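Local structure of transcriptional regulator KdgR (Pseudomonas aeruginosa, 5Y6I) at the interface of chains A and B. The protein probably binds DNA as an IclR-family transcriptional regulator, combining a helix-turn-helix domain with a C-terminal domain of the effector-binding type. Sequence-based numbering; all coordinates share one arbitrary frame. Chains: chain A/B, Transcriptional regulator KdgR.

Contact 1: the interface of chains A and B. Residues chain A 85, 88, 219-220; chain B 84-85, 88, 94, 98, 125-126.
A bend at chi3 (47°) turns the guanidinium of A:Arg220 against the amide of B:Gln126, whose side chain reaches out fully extended, CG anti to the backbone N (chi1 179°). The two flat groups stack with their planes 14° apart. Amide carbon CD of B:Gln126 sits over the centre of one guanidinium face, 3.6 Å from CZ of A:Arg220. The contact is face to face and not a donor-acceptor pairing: the amide oxygen OE1 of B:Gln126 stays 3.6 Å from NE of A:Arg220, and no N or O of either chain comes within bonding reach of the other here. From the opposite side of the guanidinium plane, offset from its centre, methyl CD1 of B:Leu94 lies 3.6 Å from CZ of A:Arg220. B:Ala98 meets the rim in plane, its CB 4.0 Å from NH2 of A:Arg220. Helix 94-108 and strand 121-128 of chain B thus flank this group, and A:Arg220 buries 107 Å² against chain B, more than any other residue of the patch.

Beside the arginine, helix 78-88 of chain A meets helix 78-89 of chain B through leucines. The branches of B:Leu85 divide the work: CD2 turns to A:Leu88, 3.7 Å from its CD1, whereas CD1 packs on the methyl CB of A:Ala219 at 3.7 Å. A:Leu85 crosses B:Val125 obliquely, its CD2 resting on the backbone CA of B:Val125 and its CD1 meeting methyl CG1. As IclR-type regulators commonly act as dimers, this largely apolar patch plausibly contributes to pairing of the subunits, and the stacked arginine may help hold the chain A loop against chain B. Methyl CD1 of B:Leu88 sits between two chain A groups, directed at the guanidinium of A:Arg220, 4.0 Å from its NH1, with CD2 of A:Leu85 lying to its side at 4.1 Å.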
ATOM      1  N   LEU A  85       8.621  -0.052  -2.531  1.00 53.31           N
ATOM      2  CA  LEU A  85       7.702  -1.171  -2.732  1.00 58.31           C
ATOM      3  C   LEU A  85       7.905  -2.261  -1.691  1.00 57.43           C
ATOM      4  O   LEU A  85       6.968  -3.019  -1.398  1.00 51.63           O
ATOM      5  CB  LEU A  85       7.858  -1.772  -4.130  1.00 54.73           C
ATOM      6  CG  LEU A  85       7.541  -0.925  -5.369  1.00 61.94           C
ATOM      7  CD1 LEU A  85       7.887  -1.723  -6.621  1.00 66.46           C
ATOM      8  CD2 LEU A  85       6.091  -0.451  -5.411  1.00 59.55           C
ATOM      9  N   LEU A  88       5.846  -0.865   1.189  1.00 68.31           N
ATOM     10  CA  LEU A  88       4.411  -1.029   0.960  1.00 61.90           C
ATOM     11  C   LEU A  88       3.988  -2.497   1.046  1.00 55.80           C
ATOM     12  O   LEU A  88       2.870  -2.804   1.471  1.00 60.72           O
ATOM     13  CB  LEU A  88       4.039  -0.423  -0.396  1.00 57.98           C
ATOM     14  CG  LEU A  88       4.242   1.096  -0.506  1.00 59.40           C
ATOM     15  CD1 LEU A  88       4.449   1.492  -1.936  1.00 66.10           C
ATOM     16  CD2 LEU A  88       3.046   1.853   0.048  1.00 61.51           C
ATOM     17  N   ALA A 219      -0.991   3.750   3.596  1.00 59.82           N
ATOM     18  CA  ALA A 219      -0.250   4.682   2.755  1.00 56.45           C
ATOM     19  C   ALA A 219      -1.075   5.160   1.572  1.00 61.31           C
ATOM     20  O   ALA A 219      -1.019   6.340   1.205  1.00 68.20           O
ATOM     21  CB  ALA A 219       1.035   4.015   2.261  1.00 60.05           C
ATOM     22  N   ARG A 220      -1.843   4.264   0.949  1.00 63.61           N
ATOM     23  CA  ARG A 220      -2.559   4.630  -0.267  1.00 62.78           C
ATOM     24  C   ARG A 220      -3.939   5.201   0.018  1.00 62.15           C
ATOM     25  O   ARG A 220      -4.684   5.484  -0.923  1.00 68.47           O
ATOM     26  CB  ARG A 220      -2.649   3.426  -1.211  1.00 69.29           C
ATOM     27  CG  ARG A 220      -1.376   2.580  -1.219  1.00 73.17           C
ATOM     28  CD  ARG A 220      -1.354   1.661  -2.399  1.00 67.11           C
ATOM     29  NE  ARG A 220      -1.711   2.440  -3.557  1.00 73.59           N
ATOM     30  CZ  ARG A 220      -0.934   2.607  -4.621  1.00 78.48           C
ATOM     31  NH1 ARG A 220       0.245   2.000  -4.706  1.00 71.90           N
ATOM     32  NH2 ARG A 220      -1.363   3.363  -5.615  1.00 85.60           N
TER
ATOM     33  N   GLY B  84       8.229   5.251  -1.858  1.00 64.81           N
ATOM     34  CA  GLY B  84       7.577   4.329  -2.770  1.00 56.22           C
ATOM     35  C   GLY B  84       6.462   5.010  -3.544  1.00 59.20           C
ATOM     36  O   GLY B  84       6.342   4.851  -4.763  1.00 63.49           O
ATOM     37  N   LEU B  85       5.653   5.815  -2.851  1.00 49.28           N
ATOM     38  CA  LEU B  85       4.481   6.374  -3.502  1.00 60.15           C
ATOM     39  C   LEU B  85       4.861   7.526  -4.421  1.00 66.31           C
ATOM     40  O   LEU B  85       4.305   7.651  -5.520  1.00 71.73           O
ATOM     41  CB  LEU B  85       3.453   6.805  -2.459  1.00 63.18           C
ATOM     42  CG  LEU B  85       2.930   5.624  -1.639  1.00 73.35           C
ATOM     43  CD1 LEU B  85       1.891   6.076  -0.642  1.00 77.99           C
ATOM     44  CD2 LEU B  85       2.350   4.533  -2.555  1.00 75.40           C
ATOM     45  N   LEU B  88       6.142   6.227  -7.590  1.00 68.83           N
ATOM     46  CA  LEU B  88       5.086   5.774  -8.481  1.00 71.45           C
ATOM     47  C   LEU B  88       4.332   6.946  -9.085  1.00 70.18           C
ATOM     48  O   LEU B  88       3.943   6.888 -10.251  1.00 72.07           O
ATOM     49  CB  LEU B  88       4.135   4.845  -7.741  1.00 72.12           C
ATOM     50  CG  LEU B  88       4.782   3.565  -7.236  1.00 68.39           C
ATOM     51  CD1 LEU B  88       3.901   2.954  -6.127  1.00 74.82           C
ATOM     52  CD2 LEU B  88       4.974   2.618  -8.376  1.00 61.25           C
ATOM     53  N   LEU B  94       0.765   5.833 -10.242  1.00 99.94           N
ATOM     54  CA  LEU B  94       0.081   5.909  -8.950  1.00108.31           C
ATOM     55  C   LEU B  94      -1.298   6.548  -9.039  1.00124.87           C
ATOM     56  O   LEU B  94      -2.318   5.860  -8.937  1.00125.87           O
ATOM     57  CB  LEU B  94       0.928   6.700  -7.945  1.00102.57           C
ATOM     58  CG  LEU B  94       0.432   6.766  -6.496  1.00 96.33           C
ATOM     59  CD1 LEU B  94       0.890   5.527  -5.760  1.00 96.08           C
ATOM     60  CD2 LEU B  94       0.887   8.039  -5.770  1.00 89.45           C
ATOM     61  N   ALA B  98      -4.555   4.200  -9.370  1.00 87.60           N
ATOM     62  CA  ALA B  98      -4.920   3.915  -7.988  1.00 89.70           C
ATOM     63  C   ALA B  98      -6.390   3.515  -7.872  1.00 87.24           C
ATOM     64  O   ALA B  98      -6.717   2.409  -7.428  1.00 79.80           O
ATOM     65  CB  ALA B  98      -4.615   5.132  -7.105  1.00 94.93           C
ATOM     66  N   VAL B 125       3.468  -3.338  -8.662  1.00 62.38           N
ATOM     67  CA  VAL B 125       3.528  -2.091  -7.912  1.00 55.52           C
ATOM     68  C   VAL B 125       2.249  -1.792  -7.133  1.00 57.65           C
ATOM     69  O   VAL B 125       2.240  -0.827  -6.354  1.00 62.68           O
ATOM     70  CB  VAL B 125       3.876  -0.906  -8.838  1.00 58.06           C
ATOM     71  CG1 VAL B 125       5.149  -1.206  -9.606  1.00 55.63           C
ATOM     72  CG2 VAL B 125       2.738  -0.638  -9.841  1.00 56.24           C
ATOM     73  N   GLN B 126       1.173  -2.570  -7.308  1.00 59.88           N
ATOM     74  CA  GLN B 126      -0.014  -2.383  -6.469  1.00 63.43           C
ATOM     75  C   GLN B 126      -0.908  -3.611  -6.567  1.00 67.65           C
ATOM     76  O   GLN B 126      -1.175  -4.096  -7.671  1.00 72.19           O
ATOM     77  CB  GLN B 126      -0.798  -1.118  -6.868  1.00 56.80           C
ATOM     78  CG  GLN B 126      -2.019  -0.901  -6.048  1.00 60.92           C
ATOM     79  CD  GLN B 126      -2.892   0.267  -6.535  1.00 74.39           C
ATOM     80  OE1 GLN B 126      -3.833   0.685  -5.844  1.00 84.42           O
ATOM     81  NE2 GLN B 126      -2.601   0.778  -7.711  1.00 70.36           N
TER

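Contact 2: the interface of chains A and B. Residues chain A 219, 260-262; chain B 78, 82, 85.
This is a polar subunit interface between a C-terminal loop of chain A and helix 78-89 of chain B, and it likely steadies the dimer by bringing two arginines against loop residues 260-262. B:Arg82 folds back at chi2 and chi3 (-47° and -71°), which lays its guanidinium alongside the loop. Its NH1 forms a long salt bridge to A:Asp262, 3.9 Å from the carboxylate oxygen OD2. The carboxylate and guanidinium planes stand at 90°, so the pair is not the flat two-pronged kind. Part of the contact is instead with the aspartate's methylene, CB of A:Asp262 lying 3.4 Å from NH1 of B:Arg82. NH2 of B:Arg82 comes within 2.9 Å of the carbonyl oxygen O of A:Gly260, but its N-H points elsewhere and the pair is not a hydrogen bond.

One helical turn earlier, B:Arg78 sends out a chain extended from CG to NE. Its NH1 gives a weak hydrogen bond to the carbonyl oxygen O of A:Tyr261, at 3.4 Å. The aliphatic stem also packs, with CG of B:Arg78 4.1 Å from CA of A:Gly260. Within chain B, CD of B:Arg82 covers the rim of one face of the B:Arg78 guanidinium. Together the arginines may help keep the C-terminal loop of one subunit against a helix of the other and so influence their relative placement.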
ATOM      1  N   ALA A 219      -0.991   3.750   3.596  1.00 59.82           N
ATOM      2  CA  ALA A 219      -0.250   4.682   2.755  1.00 56.45           C
ATOM      3  C   ALA A 219      -1.075   5.160   1.572  1.00 61.31           C
ATOM      4  O   ALA A 219      -1.019   6.340   1.205  1.00 68.20           O
ATOM      5  CB  ALA A 219       1.035   4.015   2.261  1.00 60.05           C
ATOM      6  N   GLY A 260       2.154   5.553   6.542  1.00 52.57           N
ATOM      7  CA  GLY A 260       2.508   6.289   5.353  1.00 53.63           C
ATOM      8  C   GLY A 260       1.447   7.233   4.866  1.00 53.59           C
ATOM      9  O   GLY A 260       1.689   7.983   3.910  1.00 58.55           O
ATOM     10  N   TYR A 261       0.294   7.234   5.501  1.00 56.87           N
ATOM     11  CA  TYR A 261      -0.830   8.030   5.041  1.00 60.22           C
ATOM     12  C   TYR A 261      -0.539   9.500   5.279  1.00 56.50           C
ATOM     13  O   TYR A 261      -0.110   9.884   6.364  1.00 57.95           O
ATOM     14  CB  TYR A 261      -2.100   7.590   5.785  1.00 69.77           C
ATOM     15  CG  TYR A 261      -3.320   8.372   5.385  1.00 73.69           C
ATOM     16  CD1 TYR A 261      -3.754   8.380   4.069  1.00 70.48           C
ATOM     17  CD2 TYR A 261      -4.030   9.111   6.320  1.00 78.45           C
ATOM     18  CE1 TYR A 261      -4.855   9.099   3.693  1.00 74.13           C
ATOM     19  CE2 TYR A 261      -5.146   9.829   5.955  1.00 83.97           C
ATOM     20  CZ  TYR A 261      -5.547   9.828   4.637  1.00 84.99           C
ATOM     21  OH  TYR A 261      -6.658  10.548   4.258  1.00 94.31           O
ATOM     22  N   ASP A 262      -0.779  10.323   4.266  1.00 72.78           N
ATOM     23  CA  ASP A 262      -0.418  11.734   4.308  1.00 84.04           C
ATOM     24  C   ASP A 262      -1.463  12.607   4.988  1.00 89.00           C
ATOM     25  O   ASP A 262      -1.260  13.824   5.086  1.00 89.97           O
ATOM     26  CB  ASP A 262      -0.161  12.261   2.886  1.00 92.89           C
ATOM     27  CG  ASP A 262      -1.326  12.006   1.930  1.00101.02           C
ATOM     28  OD1 ASP A 262      -2.493  11.986   2.378  1.00 99.09           O
ATOM     29  OD2 ASP A 262      -1.068  11.839   0.712  1.00108.66           O
TER
ATOM     30  N   ARG B  78       8.514   4.917   7.811  1.00 68.54           N
ATOM     31  CA  ARG B  78       7.392   5.548   7.122  1.00 66.16           C
ATOM     32  C   ARG B  78       7.852   6.293   5.869  1.00 69.26           C
ATOM     33  O   ARG B  78       7.144   6.307   4.855  1.00 64.10           O
ATOM     34  CB  ARG B  78       6.657   6.500   8.070  1.00 60.92           C
ATOM     35  CG  ARG B  78       5.844   7.532   7.319  1.00 67.23           C
ATOM     36  CD  ARG B  78       5.715   8.822   8.076  1.00 72.16           C
ATOM     37  NE  ARG B  78       5.227   9.928   7.243  1.00 79.12           N
ATOM     38  CZ  ARG B  78       3.994  10.023   6.747  1.00 88.99           C
ATOM     39  NH1 ARG B  78       3.109   9.068   6.980  1.00 93.69           N
ATOM     40  NH2 ARG B  78       3.634  11.071   6.011  1.00 93.64           N
ATOM     41  N   ARG B  82       6.593   6.771   1.756  1.00 59.65           N
ATOM     42  CA  ARG B  82       6.513   8.035   1.034  1.00 67.96           C
ATOM     43  C   ARG B  82       7.296   7.965  -0.269  1.00 65.72           C
ATOM     44  O   ARG B  82       6.795   8.352  -1.330  1.00 59.95           O
ATOM     45  CB  ARG B  82       7.022   9.170   1.913  1.00 65.71           C
ATOM     46  CG  ARG B  82       6.365   9.154   3.252  1.00 78.23           C
ATOM     47  CD  ARG B  82       4.870   8.996   3.046  1.00 77.61           C
ATOM     48  NE  ARG B  82       4.287  10.212   2.498  1.00 83.43           N
ATOM     49  CZ  ARG B  82       3.188  10.243   1.757  1.00 82.09           C
ATOM     50  NH1 ARG B  82       2.717  11.398   1.319  1.00 84.76           N
ATOM     51  NH2 ARG B  82       2.573   9.116   1.438  1.00 82.57           N
ATOM     52  N   LEU B  85       5.653   5.815  -2.851  1.00 49.28           N
ATOM     53  CA  LEU B  85       4.481   6.374  -3.502  1.00 60.15           C
ATOM     54  C   LEU B  85       4.861   7.526  -4.421  1.00 66.31           C
ATOM     55  O   LEU B  85       4.305   7.651  -5.520  1.00 71.73           O
ATOM     56  CB  LEU B  85       3.453   6.805  -2.459  1.00 63.18           C
ATOM     57  CG  LEU B  85       2.930   5.624  -1.639  1.00 73.35           C
ATOM     58  CD1 LEU B  85       1.891   6.076  -0.642  1.00 77.99           C
ATOM     59  CD2 LEU B  85       2.350   4.533  -2.555  1.00 75.40           C
TER

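Contact 1 and contact 2 are neighbouring patches of one interface, with the centres of their C-alpha atoms about 9 Å apart. They share A:Ala219 and B:Leu85, and helix 78-89 of chain B runs through both. Its first turns serve the polar contact 2, and its later residues enter the mostly apolar contact 1. Chain A supplies helix 78-88 and the loop around 219-220 to contact 1; that loop and the segment after helix 244-258 serve contact 2. One helix therefore touches two separate loops of the partner, which could couple their positions. The interface departs from exact two-fold symmetry, so the subunits need not pack identically.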